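Local atomic coordinates of Xaa-Pro Dipeptidase (Alteromonas macleodii, PDB entry 2QS8), a protein that probably hydrolyses dipeptides as a Xaa-Pro dipeptidase or related carboxypeptidase of the amidohydrolase superfamily, and binds methionine and magnesium in its TIM-barrel active site. Residues A[242-256]-A[266-278]. Numbering follows the deposited sequence.
Sequences MKRAIKAGVDSIEHG and LMIENGTYYVPTI. With MET (methionine), chain D.
The imidazole of His255 lies between Glu254 CB on one face and CB of the bound methionine on the other, while Thr277 OG1 sits in the ring plane at its edge and accepts a hydrogen bond from His255 ND1 (2.6 Å). The same hydroxyl oxygen lies 3.4 Å from CE of the methionine ligand, so the bonded pair lines the pocket. Tyr274 has Pro276 N over one ring face. With CG anti to the backbone N (chi1 177°), its CD2-CE2 edge faces Ile253 O, in plane, and His255 O, and its OH donates to His255 O (2.8 Å) from above the carbonyl plane, 43° out of it. A phenylalanine here would remove that hydroxyl and would probably leave His255 O without this donor and the turn into Gly256 less firmly held. Four backbone bonds, from Tyr273 N to Asp251 O through to His255 N to Val275 O, join the strands in parallel. Glu254 lies side by side with Val275, its OE1 3.3 Å from Val275 CB; OE2 forms a salt bridge with Arg111 and OE1 a hydrogen bond with His69, a magnesium ligand. Behind the strands, Ile246 CD1 meets Met267 CG at 3.4 Å, and the selenomethionine Met267 carries its CE on to Ile253. One water links Ile246 O, Val250 O and Thr272 OG1. Helices 242-248 and 266-270 run nearly parallel (15°), each ended by a Schellman glycine. Strand 252-253, helix 261-270 and strand 273-275 form a beta-alpha-beta unit of the TIM barrel, which presents His255 and Thr277 to the amidohydrolase active site.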
HETATM    1  N   MSE A 242      20.216   5.126  14.916  1.00 24.52           N
HETATM    2  CA  MSE A 242      21.507   4.523  14.619  1.00 23.67           C
HETATM    3  C   MSE A 242      21.525   3.029  14.964  1.00 24.19           C
HETATM    4  O   MSE A 242      21.926   2.207  14.146  1.00 24.72           O
HETATM    5  CB  MSE A 242      22.595   5.260  15.403  1.00 21.28           C
HETATM    6  CG  MSE A 242      24.009   4.845  15.072  1.00 20.34           C
HETATM    7 SE   MSE A 242      25.344   5.863  16.120  1.00 26.86          SE
HETATM    8  CE  MSE A 242      27.014   5.267  15.309  1.00 24.73           C
ATOM      9  N   LYS A 243      21.070   2.685  16.165  1.00 24.70           N
ATOM     10  CA  LYS A 243      21.047   1.282  16.597  1.00 25.89           C
ATOM     11  C   LYS A 243      20.076   0.394  15.805  1.00 26.72           C
ATOM     12  O   LYS A 243      20.337  -0.796  15.596  1.00 26.58           O
ATOM     13  CB  LYS A 243      20.762   1.213  18.100  1.00 24.50           C
ATOM     14  CG  LYS A 243      21.916   1.790  18.919  1.00 26.76           C
ATOM     15  CD  LYS A 243      21.743   1.661  20.416  1.00 28.08           C
ATOM     16  CE  LYS A 243      20.690   2.597  20.949  1.00 29.62           C
ATOM     17  NZ  LYS A 243      20.893   2.847  22.403  1.00 29.77           N
ATOM     18  N   ARG A 244      18.963   0.963  15.350  1.00 26.38           N
ATOM     19  CA  ARG A 244      18.015   0.180  14.562  1.00 25.18           C
ATOM     20  C   ARG A 244      18.733  -0.253  13.283  1.00 23.81           C
ATOM     21  O   ARG A 244      18.540  -1.363  12.795  1.00 24.72           O
ATOM     22  CB  ARG A 244      16.773   1.010  14.210  1.00 22.31           C
ATOM     23  CG  ARG A 244      15.947   1.441  15.408  1.00 22.16           C
ATOM     24  CD  ARG A 244      14.646   2.143  15.008  1.00 19.07           C
ATOM     25  NE  ARG A 244      13.877   2.550  16.184  1.00 17.29           N
ATOM     26  CZ  ARG A 244      12.736   3.241  16.149  1.00 21.15           C
ATOM     27  NH1 ARG A 244      12.205   3.625  14.991  1.00 18.64           N
ATOM     28  NH2 ARG A 244      12.112   3.541  17.281  1.00 16.84           N
ATOM     29  N   ALA A 245      19.577   0.634  12.766  1.00 22.47           N
ATOM     30  CA  ALA A 245      20.325   0.371  11.544  1.00 25.08           C
ATOM     31  C   ALA A 245      21.498  -0.584  11.769  1.00 25.73           C
ATOM     32  O   ALA A 245      21.753  -1.455  10.941  1.00 27.82           O
ATOM     33  CB  ALA A 245      20.824   1.687  10.939  1.00 22.60           C
ATOM     34  N   ILE A 246      22.213  -0.406  12.878  1.00 26.30           N
ATOM     35  CA  ILE A 246      23.345  -1.267  13.193  1.00 25.45           C
ATOM     36  C   ILE A 246      22.839  -2.691  13.367  1.00 26.60           C
ATOM     37  O   ILE A 246      23.406  -3.628  12.815  1.00 25.81           O
ATOM     38  CB  ILE A 246      24.045  -0.808  14.481  1.00 24.61           C
ATOM     39  CG1 ILE A 246      24.578   0.610  14.288  1.00 22.99           C
ATOM     40  CG2 ILE A 246      25.193  -1.752  14.827  1.00 25.13           C
ATOM     41  CD1 ILE A 246      25.026   1.284  15.559  1.00 20.50           C
ATOM     42  N   LYS A 247      21.765  -2.846  14.129  1.00 26.91           N
ATOM     43  CA  LYS A 247      21.192  -4.167  14.350  1.00 29.26           C
ATOM     44  C   LYS A 247      20.630  -4.764  13.063  1.00 29.17           C
ATOM     45  O   LYS A 247      20.567  -5.981  12.921  1.00 28.77           O
ATOM     46  CB  LYS A 247      20.088  -4.101  15.408  1.00 31.10           C
ATOM     47  CG  LYS A 247      20.616  -3.951  16.831  1.00 35.21           C
ATOM     48  CD  LYS A 247      19.518  -4.073  17.889  1.00 36.70           C
ATOM     49  CE  LYS A 247      18.637  -2.848  17.956  1.00 37.98           C
ATOM     50  NZ  LYS A 247      17.663  -2.978  19.077  1.00 40.42           N
ATOM     51  N   ALA A 248      20.217  -3.910  12.126  1.00 28.56           N
ATOM     52  CA  ALA A 248      19.651  -4.403  10.869  1.00 27.66           C
ATOM     53  C   ALA A 248      20.741  -4.970   9.965  1.00 27.43           C
ATOM     54  O   ALA A 248      20.462  -5.780   9.078  1.00 27.62           O
ATOM     55  CB  ALA A 248      18.886  -3.290  10.145  1.00 25.99           C
ATOM     56  N   GLY A 249      21.977  -4.527  10.184  1.00 27.20           N
ATOM     57  CA  GLY A 249      23.089  -5.028   9.396  1.00 26.54           C
ATOM     58  C   GLY A 249      23.648  -4.121   8.316  1.00 25.62           C
ATOM     59  O   GLY A 249      24.238  -4.609   7.353  1.00 25.78           O
ATOM     60  N   VAL A 250      23.482  -2.811   8.465  1.00 24.80           N
ATOM     61  CA  VAL A 250      23.995  -1.893   7.460  1.00 24.54           C
ATOM     62  C   VAL A 250      25.529  -1.932   7.474  1.00 25.46           C
ATOM     63  O   VAL A 250      26.131  -2.377   8.447  1.00 25.73           O
ATOM     64  CB  VAL A 250      23.474  -0.451   7.686  1.00 23.37           C
ATOM     65  CG1 VAL A 250      21.963  -0.449   7.667  1.00 21.11           C
ATOM     66  CG2 VAL A 250      23.977   0.100   9.006  1.00 21.13           C
ATOM     67  N   ASP A 251      26.150  -1.478   6.385  1.00 25.35           N
ATOM     68  CA  ASP A 251      27.600  -1.487   6.251  1.00 26.86           C
ATOM     69  C   ASP A 251      28.324  -0.348   6.959  1.00 26.92           C
ATOM     70  O   ASP A 251      29.437  -0.527   7.459  1.00 27.83           O
ATOM     71  CB  ASP A 251      27.971  -1.495   4.769  1.00 27.80           C
ATOM     72  CG  ASP A 251      27.453  -2.725   4.059  1.00 31.54           C
ATOM     73  OD1 ASP A 251      28.100  -3.789   4.163  1.00 36.58           O
ATOM     74  OD2 ASP A 251      26.382  -2.638   3.419  1.00 30.05           O
ATOM     75  N   SER A 252      27.700   0.821   7.015  1.00 24.86           N
ATOM     76  CA  SER A 252      28.342   1.946   7.665  1.00 25.38           C
ATOM     77  C   SER A 252      27.380   2.997   8.219  1.00 26.24           C
ATOM     78  O   SER A 252      26.263   3.176   7.727  1.00 25.88           O
ATOM     79  CB  SER A 252      29.326   2.610   6.692  1.00 24.29           C
ATOM     80  OG  SER A 252      28.660   3.136   5.560  1.00 23.04           O
ATOM     81  N   ILE A 253      27.837   3.666   9.270  1.00 24.47           N
ATOM     82  CA  ILE A 253      27.090   4.727   9.913  1.00 25.30           C
ATOM     83  C   ILE A 253      27.863   6.016   9.622  1.00 26.49           C
ATOM     84  O   ILE A 253      29.071   6.090   9.869  1.00 27.65           O
ATOM     85  CB  ILE A 253      27.024   4.531  11.443  1.00 26.72           C
ATOM     86  CG1 ILE A 253      26.223   3.270  11.797  1.00 23.43           C
ATOM     87  CG2 ILE A 253      26.434   5.767  12.088  1.00 25.66           C
ATOM     88  CD1 ILE A 253      24.805   3.268  11.271  1.00 22.47           C
ATOM     89  N   GLU A 254      27.178   7.016   9.084  1.00 26.38           N
ATOM     90  CA  GLU A 254      27.824   8.288   8.785  1.00 25.54           C
ATOM     91  C   GLU A 254      27.555   9.261   9.928  1.00 24.49           C
ATOM     92  O   GLU A 254      26.449   9.296  10.459  1.00 22.73           O
ATOM     93  CB  GLU A 254      27.273   8.864   7.476  1.00 26.42           C
ATOM     94  CG  GLU A 254      27.060   7.838   6.357  1.00 26.92           C
ATOM     95  CD  GLU A 254      28.350   7.179   5.875  1.00 28.29           C
ATOM     96  OE1 GLU A 254      29.280   7.908   5.478  1.00 29.16           O
ATOM     97  OE2 GLU A 254      28.425   5.930   5.885  1.00 26.97           O
ATOM     98  N   HIS A 255      28.565  10.040  10.314  1.00 24.07           N
ATOM     99  CA  HIS A 255      28.435  11.027  11.395  1.00 23.89           C
ATOM    100  C   HIS A 255      28.335  10.451  12.824  1.00 24.15           C
ATOM    101  O   HIS A 255      29.149  10.784  13.687  1.00 24.52           O
ATOM    102  CB  HIS A 255      27.227  11.937  11.135  1.00 21.57           C
ATOM    103  CG  HIS A 255      27.041  12.305   9.697  1.00 21.74           C
ATOM    104  ND1 HIS A 255      28.043  12.858   8.933  1.00 23.40           N
ATOM    105  CD2 HIS A 255      25.971  12.187   8.879  1.00 21.72           C
ATOM    106  CE1 HIS A 255      27.599  13.067   7.705  1.00 22.49           C
ATOM    107  NE2 HIS A 255      26.344  12.667   7.648  1.00 23.14           N
ATOM    108  N   GLY A 256      27.327   9.609  13.061  1.00 25.42           N
ATOM    109  CA  GLY A 256      27.120   8.992  14.367  1.00 27.22           C
ATOM    110  C   GLY A 256      27.357   9.899  15.563  1.00 28.57           C
ATOM    111  O   GLY A 256      27.859   9.462  16.602  1.00 30.39           O
ATOM    112  N   LEU A 266      27.609  -2.666  19.571  1.00 34.02           N
ATOM    113  CA  LEU A 266      26.825  -3.266  18.502  1.00 33.32           C
ATOM    114  C   LEU A 266      27.598  -3.166  17.194  1.00 33.07           C
ATOM    115  O   LEU A 266      27.663  -4.123  16.435  1.00 33.59           O
ATOM    116  CB  LEU A 266      25.472  -2.565  18.368  1.00 33.31           C
ATOM    117  CG  LEU A 266      24.429  -2.964  19.412  1.00 31.99           C
ATOM    118  CD1 LEU A 266      23.222  -2.050  19.314  1.00 32.38           C
ATOM    119  CD2 LEU A 266      24.019  -4.422  19.192  1.00 30.30           C
HETATM  120  N   MSE A 267      28.197  -2.008  16.931  1.00 32.47           N
HETATM  121  CA  MSE A 267      28.959  -1.833  15.702  1.00 31.24           C
HETATM  122  C   MSE A 267      30.175  -2.745  15.637  1.00 32.68           C
HETATM  123  O   MSE A 267      30.537  -3.232  14.566  1.00 33.84           O
HETATM  124  CB  MSE A 267      29.393  -0.384  15.558  1.00 27.38           C
HETATM  125  CG  MSE A 267      28.275   0.522  15.118  1.00 22.59           C
HETATM  126 SE   MSE A 267      28.961   2.346  14.978  1.00 26.26          SE
HETATM  127  CE  MSE A 267      29.859   2.252  13.219  1.00 14.55           C
ATOM    128  N   ILE A 268      30.792  -2.980  16.788  1.00 33.30           N
ATOM    129  CA  ILE A 268      31.948  -3.854  16.852  1.00 33.85           C
ATOM    130  C   ILE A 268      31.513  -5.296  16.600  1.00 33.60           C
ATOM    131  O   ILE A 268      32.161  -6.028  15.860  1.00 33.64           O
ATOM    132  CB  ILE A 268      32.631  -3.767  18.230  1.00 34.44           C
ATOM    133  CG1 ILE A 268      33.207  -2.362  18.420  1.00 35.73           C
ATOM    134  CG2 ILE A 268      33.735  -4.809  18.337  1.00 34.38           C
ATOM    135  CD1 ILE A 268      33.737  -2.099  19.803  1.00 37.12           C
ATOM    136  N   GLU A 269      30.405  -5.690  17.211  1.00 35.13           N
ATOM    137  CA  GLU A 269      29.887  -7.047  17.060  1.00 37.10           C
ATOM    138  C   GLU A 269      29.436  -7.369  15.641  1.00 37.04           C
ATOM    139  O   GLU A 269      29.599  -8.494  15.174  1.00 37.48           O
ATOM    140  CB  GLU A 269      28.715  -7.253  18.011  1.00 39.53           C
ATOM    141  CG  GLU A 269      28.138  -8.653  18.017  1.00 45.16           C
ATOM    142  CD  GLU A 269      26.773  -8.707  18.694  1.00 50.12           C
ATOM    143  OE1 GLU A 269      26.631  -8.149  19.808  1.00 51.85           O
ATOM    144  OE2 GLU A 269      25.841  -9.308  18.113  1.00 51.22           O
ATOM    145  N   ASN A 270      28.855  -6.382  14.967  1.00 36.63           N
ATOM    146  CA  ASN A 270      28.358  -6.560  13.608  1.00 36.07           C
ATOM    147  C   ASN A 270      29.392  -6.170  12.550  1.00 35.05           C
ATOM    148  O   ASN A 270      29.166  -6.357  11.361  1.00 33.37           O
ATOM    149  CB  ASN A 270      27.079  -5.734  13.403  1.00 37.99           C
ATOM    150  CG  ASN A 270      25.903  -6.249  14.228  1.00 39.81           C
ATOM    151  OD1 ASN A 270      25.367  -7.323  13.964  1.00 42.51           O
ATOM    152  ND2 ASN A 270      25.505  -5.481  15.232  1.00 40.18           N
ATOM    153  N   GLY A 271      30.522  -5.628  12.997  1.00 34.94           N
ATOM    154  CA  GLY A 271      31.563  -5.211  12.072  1.00 33.68           C
ATOM    155  C   GLY A 271      31.123  -4.062  11.180  1.00 32.75           C
ATOM    156  O   GLY A 271      31.401  -4.055   9.984  1.00 31.52           O
ATOM    157  N   THR A 272      30.433  -3.087  11.765  1.00 31.70           N
ATOM    158  CA  THR A 272      29.947  -1.931  11.011  1.00 30.05           C
ATOM    159  C   THR A 272      31.017  -0.847  10.952  1.00 29.45           C
ATOM    160  O   THR A 272      31.703  -0.612  11.938  1.00 28.54           O
ATOM    161  CB  THR A 272      28.702  -1.323  11.677  1.00 29.54           C
ATOM    162  OG1 THR A 272      27.841  -2.369  12.151  1.00 29.15           O
ATOM    163  CG2 THR A 272      27.949  -0.461  10.669  1.00 30.05           C
ATOM    164  N   TYR A 273      31.159  -0.187   9.806  1.00 30.43           N
ATOM    165  CA  TYR A 273      32.149   0.882   9.664  1.00 31.28           C
ATOM    166  C   TYR A 273      31.624   2.252  10.090  1.00 31.91           C
ATOM    167  O   TYR A 273      30.469   2.585   9.839  1.00 31.66           O
ATOM    168  CB  TYR A 273      32.653   0.976   8.220  1.00 31.56           C
ATOM    169  CG  TYR A 273      33.859   0.103   7.934  1.00 32.63           C
ATOM    170  CD1 TYR A 273      33.709  -1.197   7.436  1.00 31.95           C
ATOM    171  CD2 TYR A 273      35.152   0.576   8.169  1.00 32.08           C
ATOM    172  CE1 TYR A 273      34.827  -2.004   7.169  1.00 32.45           C
ATOM    173  CE2 TYR A 273      36.278  -0.220   7.912  1.00 34.09           C
ATOM    174  CZ  TYR A 273      36.112  -1.506   7.407  1.00 34.48           C
ATOM    175  OH  TYR A 273      37.230  -2.262   7.128  1.00 34.48           O
ATOM    176  N   TYR A 274      32.484   3.031  10.751  1.00 32.07           N
ATOM    177  CA  TYR A 274      32.137   4.373  11.201  1.00 30.82           C
ATOM    178  C   TYR A 274      32.838   5.414  10.317  1.00 30.05           C
ATOM    179  O   TYR A 274      34.061   5.438  10.237  1.00 29.53           O
ATOM    180  CB  TYR A 274      32.553   4.584  12.665  1.00 32.38           C
ATOM    181  CG  TYR A 274      32.295   5.990  13.197  1.00 34.79           C
ATOM    182  CD1 TYR A 274      33.129   6.558  14.157  1.00 34.73           C
ATOM    183  CD2 TYR A 274      31.208   6.739  12.754  1.00 35.39           C
ATOM    184  CE1 TYR A 274      32.886   7.836  14.661  1.00 36.04           C
ATOM    185  CE2 TYR A 274      30.956   8.013  13.251  1.00 36.07           C
ATOM    186  CZ  TYR A 274      31.798   8.553  14.203  1.00 36.69           C
ATOM    187  OH  TYR A 274      31.548   9.815  14.695  1.00 36.57           O
ATOM    188  N   VAL A 275      32.051   6.259   9.654  1.00 28.36           N
ATOM    189  CA  VAL A 275      32.564   7.323   8.785  1.00 25.92           C
ATOM    190  C   VAL A 275      32.201   8.619   9.518  1.00 26.88           C
ATOM    191  O   VAL A 275      31.097   9.140   9.380  1.00 25.89           O
ATOM    192  CB  VAL A 275      31.877   7.291   7.418  1.00 24.97           C
ATOM    193  CG1 VAL A 275      32.530   8.272   6.485  1.00 23.96           C
ATOM    194  CG2 VAL A 275      31.929   5.905   6.854  1.00 22.87           C
ATOM    195  N   PRO A 276      33.145   9.164  10.295  1.00 27.13           N
ATOM    196  CA  PRO A 276      32.958  10.384  11.080  1.00 26.53           C
ATOM    197  C   PRO A 276      32.586  11.718  10.431  1.00 25.61           C
ATOM    198  O   PRO A 276      31.710  12.406  10.936  1.00 26.12           O
ATOM    199  CB  PRO A 276      34.257  10.474  11.875  1.00 28.38           C
ATOM    200  CG  PRO A 276      35.252   9.908  10.934  1.00 28.93           C
ATOM    201  CD  PRO A 276      34.542   8.705  10.371  1.00 26.93           C
ATOM    202  N   THR A 277      33.229  12.083   9.332  1.00 24.57           N
ATOM    203  CA  THR A 277      32.977  13.378   8.697  1.00 24.70           C
ATOM    204  C   THR A 277      33.157  14.480   9.735  1.00 24.69           C
ATOM    205  O   THR A 277      32.280  15.336   9.924  1.00 25.14           O
ATOM    206  CB  THR A 277      31.548  13.500   8.080  1.00 25.45           C
ATOM    207  OG1 THR A 277      30.557  13.590   9.122  1.00 23.71           O
ATOM    208  CG2 THR A 277      31.272  12.315   7.164  1.00 23.15           C
ATOM    209  N   ILE A 278      34.293  14.448  10.421  1.00 24.21           N
ATOM    210  CA  ILE A 278      34.590  15.456  11.431  1.00 25.77           C
ATOM    211  C   ILE A 278      34.594  16.851  10.798  1.00 27.18           C
ATOM    212  O   ILE A 278      34.063  17.794  11.375  1.00 27.76           O
ATOM    213  CB  ILE A 278      35.966  15.216  12.099  1.00 25.33           C
ATOM    214  CG1 ILE A 278      36.011  13.821  12.718  1.00 23.72           C
ATOM    215  CG2 ILE A 278      36.207  16.267  13.185  1.00 23.50           C
ATOM    216  CD1 ILE A 278      37.376  13.421  13.222  1.00 29.14           C
TER
HETATM  217  N   MET D 600      25.096  16.610   6.203  1.00 39.57           N
HETATM  218  CA  MET D 600      24.976  16.355   7.669  1.00 38.07           C
HETATM  219  C   MET D 600      23.636  16.832   8.222  1.00 36.81           C
HETATM  220  O   MET D 600      23.222  16.312   9.278  1.00 35.27           O
HETATM  221  CB  MET D 600      26.106  17.066   8.411  1.00 41.37           C
HETATM  222  CG  MET D 600      26.101  16.807   9.892  1.00 44.20           C
HETATM  223  SD  MET D 600      27.541  17.469  10.653  1.00 50.81           S
HETATM  224  CE  MET D 600      28.761  16.369   9.993  1.00 47.95           C
HETATM  225  OXT MET D 600      23.027  17.726   7.595  1.00 34.66           O
HETATM  226  O   HOH W   1      25.663  -3.423  10.958  1.00 35.95           O